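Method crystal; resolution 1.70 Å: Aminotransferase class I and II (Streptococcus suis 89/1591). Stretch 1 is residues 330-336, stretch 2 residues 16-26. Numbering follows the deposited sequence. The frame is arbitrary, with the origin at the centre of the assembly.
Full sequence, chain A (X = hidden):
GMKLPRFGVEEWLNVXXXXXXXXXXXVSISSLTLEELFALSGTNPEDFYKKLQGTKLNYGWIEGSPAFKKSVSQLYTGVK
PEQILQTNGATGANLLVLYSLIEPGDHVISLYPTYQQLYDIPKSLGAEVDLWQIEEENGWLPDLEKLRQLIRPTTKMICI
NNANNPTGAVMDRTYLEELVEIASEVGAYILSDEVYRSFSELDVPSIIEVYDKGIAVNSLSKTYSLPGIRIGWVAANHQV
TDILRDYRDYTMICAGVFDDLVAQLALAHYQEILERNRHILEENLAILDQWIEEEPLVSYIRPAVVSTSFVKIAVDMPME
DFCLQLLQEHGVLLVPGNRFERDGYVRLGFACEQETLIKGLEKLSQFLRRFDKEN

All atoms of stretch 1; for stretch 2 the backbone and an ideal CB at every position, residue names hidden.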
# COMPACT_ATOMS: atom_id res chain seq x y z
N HIS A 330 -26.69 -23.32 -4.74
CA HIS A 330 -26.79 -23.37 -3.27
C HIS A 330 -26.25 -22.18 -2.52
O HIS A 330 -26.36 -22.11 -1.29
CB HIS A 330 -26.10 -24.63 -2.75
CG HIS A 330 -26.72 -25.88 -3.27
ND1 HIS A 330 -27.99 -26.27 -2.91
CD2 HIS A 330 -26.29 -26.78 -4.18
CE1 HIS A 330 -28.30 -27.39 -3.55
NE2 HIS A 330 -27.28 -27.72 -4.32
N GLY A 331 -25.65 -21.24 -3.26
CA GLY A 331 -25.12 -20.04 -2.68
C GLY A 331 -23.86 -20.19 -1.85
O GLY A 331 -23.53 -19.29 -1.10
N VAL A 332 -23.14 -21.32 -2.00
CA VAL A 332 -21.93 -21.60 -1.25
C VAL A 332 -20.70 -21.14 -2.06
O VAL A 332 -20.55 -21.50 -3.24
CB VAL A 332 -21.78 -23.13 -0.92
CG1 VAL A 332 -20.48 -23.41 -0.16
CG2 VAL A 332 -22.99 -23.65 -0.13
N LEU A 333 -19.87 -20.32 -1.46
CA LEU A 333 -18.68 -19.81 -2.16
C LEU A 333 -17.44 -20.47 -1.62
O LEU A 333 -17.18 -20.45 -0.41
CB LEU A 333 -18.57 -18.29 -2.05
CG LEU A 333 -17.46 -17.64 -2.92
CD1 LEU A 333 -17.81 -17.72 -4.41
CD2 LEU A 333 -17.21 -16.21 -2.48
N LEU A 334 -16.67 -21.05 -2.56
CA LEU A 334 -15.35 -21.61 -2.33
C LEU A 334 -14.44 -20.91 -3.33
O LEU A 334 -14.93 -20.13 -4.18
CB LEU A 334 -15.38 -23.12 -2.64
CG LEU A 334 -16.18 -24.02 -1.68
CD1 LEU A 334 -16.41 -25.40 -2.29
CD2 LEU A 334 -15.41 -24.15 -0.39
N VAL A 335 -13.13 -21.20 -3.27
CA VAL A 335 -12.21 -20.77 -4.34
C VAL A 335 -11.73 -22.03 -5.06
O VAL A 335 -11.16 -22.92 -4.43
CB VAL A 335 -11.04 -19.94 -3.85
CG1 VAL A 335 -10.17 -19.46 -5.08
CG2 VAL A 335 -11.57 -18.74 -3.03
N PRO A 336 -11.99 -22.12 -6.38
CA PRO A 336 -11.63 -23.37 -7.05
C PRO A 336 -10.13 -23.51 -7.27
O PRO A 336 -9.43 -22.48 -7.42
CB PRO A 336 -12.34 -23.28 -8.40
CG PRO A 336 -12.47 -21.83 -8.67
CD PRO A 336 -12.65 -21.18 -7.30
N UNK A 16 -17.62 -12.82 -7.69
CA UNK A 16 -18.58 -13.73 -7.03
C UNK A 16 -18.91 -13.47 -5.56
O UNK A 16 -19.89 -14.00 -5.07
CB UNK A 16 -18.04 -15.16 -7.13
N UNK A 17 -18.13 -12.64 -4.88
CA UNK A 17 -18.30 -12.44 -3.43
C UNK A 17 -19.72 -11.92 -3.06
O UNK A 17 -20.30 -12.33 -2.04
CB UNK A 17 -17.24 -11.45 -2.93
N UNK A 18 -20.29 -11.08 -3.93
CA UNK A 18 -21.64 -10.51 -3.72
C UNK A 18 -22.77 -11.49 -3.97
O UNK A 18 -23.94 -11.20 -3.67
CB UNK A 18 -21.84 -9.30 -4.63
N UNK A 19 -22.43 -12.61 -4.61
CA UNK A 19 -23.40 -13.67 -4.91
C UNK A 19 -23.43 -14.74 -3.82
O UNK A 19 -24.25 -15.66 -3.89
CB UNK A 19 -23.07 -14.32 -6.26
N UNK A 20 -22.55 -14.63 -2.82
CA UNK A 20 -22.40 -15.67 -1.80
C UNK A 20 -23.54 -15.60 -0.76
O UNK A 20 -23.78 -14.54 -0.17
CB UNK A 20 -21.04 -15.53 -1.11
N UNK A 21 -24.22 -16.72 -0.53
CA UNK A 21 -25.15 -16.83 0.61
C UNK A 21 -24.36 -17.36 1.82
O UNK A 21 -24.43 -16.81 2.93
CB UNK A 21 -26.33 -17.75 0.28
N UNK A 22 -23.55 -18.39 1.57
CA UNK A 22 -22.69 -19.02 2.59
C UNK A 22 -21.24 -18.88 2.15
O UNK A 22 -20.77 -19.65 1.35
CB UNK A 22 -23.05 -20.49 2.80
N UNK A 23 -20.54 -17.88 2.68
CA UNK A 23 -19.17 -17.56 2.22
C UNK A 23 -18.13 -18.34 3.04
O UNK A 23 -17.84 -17.99 4.16
CB UNK A 23 -18.90 -16.06 2.33
N UNK A 24 -17.64 -19.46 2.49
CA UNK A 24 -16.56 -20.22 3.12
C UNK A 24 -15.30 -20.14 2.23
O UNK A 24 -14.55 -21.11 2.12
CB UNK A 24 -16.98 -21.67 3.34
N UNK A 25 -15.10 -18.97 1.62
CA UNK A 25 -13.96 -18.73 0.75
C UNK A 25 -12.88 -17.92 1.45
O UNK A 25 -11.72 -18.03 1.09
CB UNK A 25 -14.41 -18.01 -0.52
N UNK A 26 -13.26 -17.03 2.36
CA UNK A 26 -12.24 -16.24 3.11
C UNK A 26 -11.41 -17.17 3.98
O UNK A 26 -11.95 -18.11 4.57
CB UNK A 26 -12.90 -15.16 3.98

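Position 16 points its CA-to-CB bond toward stretch 1, with the ideal CB 3.7 Å from Leu-333 CD1. An apolar start to the side chain suits this spot. The deposited residue is His-16. Its CB packs 3.8 Å from Leu-333 CD1. In the m rotamer the ring leaves Leu-333: His-16 CG is 4.7 Å from Leu-333 CD1.

Positions 17 to 19 form a 3-10 segment. At 17 the CB points away, so stretch 1 demands little. Glu-17 lies there, its CA 4.0 Å from Leu-333 CD2. Positions 18 and 19 have nothing of stretch 1 near their ideal CB, so polar residues fit easily. They are Asn-18 and Ser-19.

At 20 the CB points sideways, 3.8 Å from Leu-333 CB. A small apolar group suits this short gap. Ala-20 is found, its CB 3.9 Å from Leu-333 CB.

At 21 the CB also points sideways, 3.5 Å from Gly-331 O. The backbone N-H can donate to that oxygen with any residue but proline. An aliphatic chain could cover the bare glycine. Ile-21 does so: its CD1 would lie 2.6 Å from an ideal CB on Gly-331, a clash that glycine avoids. Ile-21 N donates to Gly-331 O at 2.7 Å.

Position 22 pairs with Val-332 in a parallel bridge. Its CB lies on the valine's sheet face, 4.3 Å from Val-332 CG2. Beta-branched or aromatic residues would suit. Tyr-22 is deposited. Its ring edge meets Val-332, with Val-332 CG2 4.1 Å from Tyr-22 CD2. Tyr-22 N donates to Gly-331 O at 2.8 Å, and Leu-333 N to Tyr-22 O at 3.0 Å.

Position 23 shares the other face with Leu-333. The ideal CB is 4.9 Å from Leu-333 CB, so contact is loose and polar or apolar residues would both suit. Asp-23 OD1 accepts from the N of position 25 at 2.9 Å, bracing the chain after the strand.

At 24 the ideal CB points sideways, 4.0 Å from Leu-333 O and 4.7 Å from Leu-334 CD2. A branched aliphatic chain could fill the apolar surface. Ile-24 CG1 and CD1 both pack against Val-332 CG1 and Leu-334 CD2, at 3.8 to 3.9 Å. Ile-24 N donates to Leu-333 O at 3.1 Å.

At 25 the CB points toward stretch 1, 3.7 Å from Leu-333 O. A small apolar residue suits. Ala-25 CB packs against Val-335 CG2 at 3.8 Å and Leu-333 CD2 at 3.9 Å.

At 26 an ideal CB would point away into room, so nearly any residue would suit. Gly-26 makes no contact.

Stretch 2, residues 16-26: HENSAIYDIAG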
# COMPACT_ATOMS: atom_id res chain seq x y z
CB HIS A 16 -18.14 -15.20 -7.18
CG HIS A 16 -18.02 -15.63 -8.60
ND1 HIS A 16 -19.10 -15.68 -9.46
CD2 HIS A 16 -16.94 -16.01 -9.32
CE1 HIS A 16 -18.68 -16.07 -10.65
NE2 HIS A 16 -17.37 -16.27 -10.59
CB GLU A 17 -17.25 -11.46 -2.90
CG GLU A 17 -16.52 -11.93 -1.67
CD GLU A 17 -15.30 -11.01 -1.31
OE1 GLU A 17 -15.11 -9.90 -1.91
OE2 GLU A 17 -14.52 -11.41 -0.40
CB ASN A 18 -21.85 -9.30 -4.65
CG ASN A 18 -21.12 -8.08 -4.19
OD1 ASN A 18 -20.46 -8.07 -3.15
ND2 ASN A 18 -21.25 -6.99 -4.96
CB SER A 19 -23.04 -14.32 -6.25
OG SER A 19 -23.42 -13.50 -7.33
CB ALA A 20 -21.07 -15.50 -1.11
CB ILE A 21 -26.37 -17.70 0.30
CG1 ILE A 21 -27.23 -17.03 -0.79
CG2 ILE A 21 -27.17 -17.97 1.58
CD1 ILE A 21 -28.31 -17.93 -1.42
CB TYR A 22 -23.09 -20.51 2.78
CG TYR A 22 -24.56 -20.63 3.05
CD1 TYR A 22 -25.10 -20.05 4.20
CD2 TYR A 22 -25.42 -21.24 2.14
CE1 TYR A 22 -26.49 -20.12 4.46
CE2 TYR A 22 -26.81 -21.30 2.38
CZ TYR A 22 -27.34 -20.73 3.55
OH TYR A 22 -28.70 -20.79 3.80
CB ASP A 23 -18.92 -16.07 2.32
CG ASP A 23 -17.57 -15.66 1.72
OD1 ASP A 23 -16.68 -16.52 1.55
OD2 ASP A 23 -17.41 -14.48 1.39
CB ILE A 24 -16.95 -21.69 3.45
CG1 ILE A 24 -17.51 -22.43 2.24
CG2 ILE A 24 -18.07 -21.69 4.49
CD1 ILE A 24 -17.87 -23.94 2.48
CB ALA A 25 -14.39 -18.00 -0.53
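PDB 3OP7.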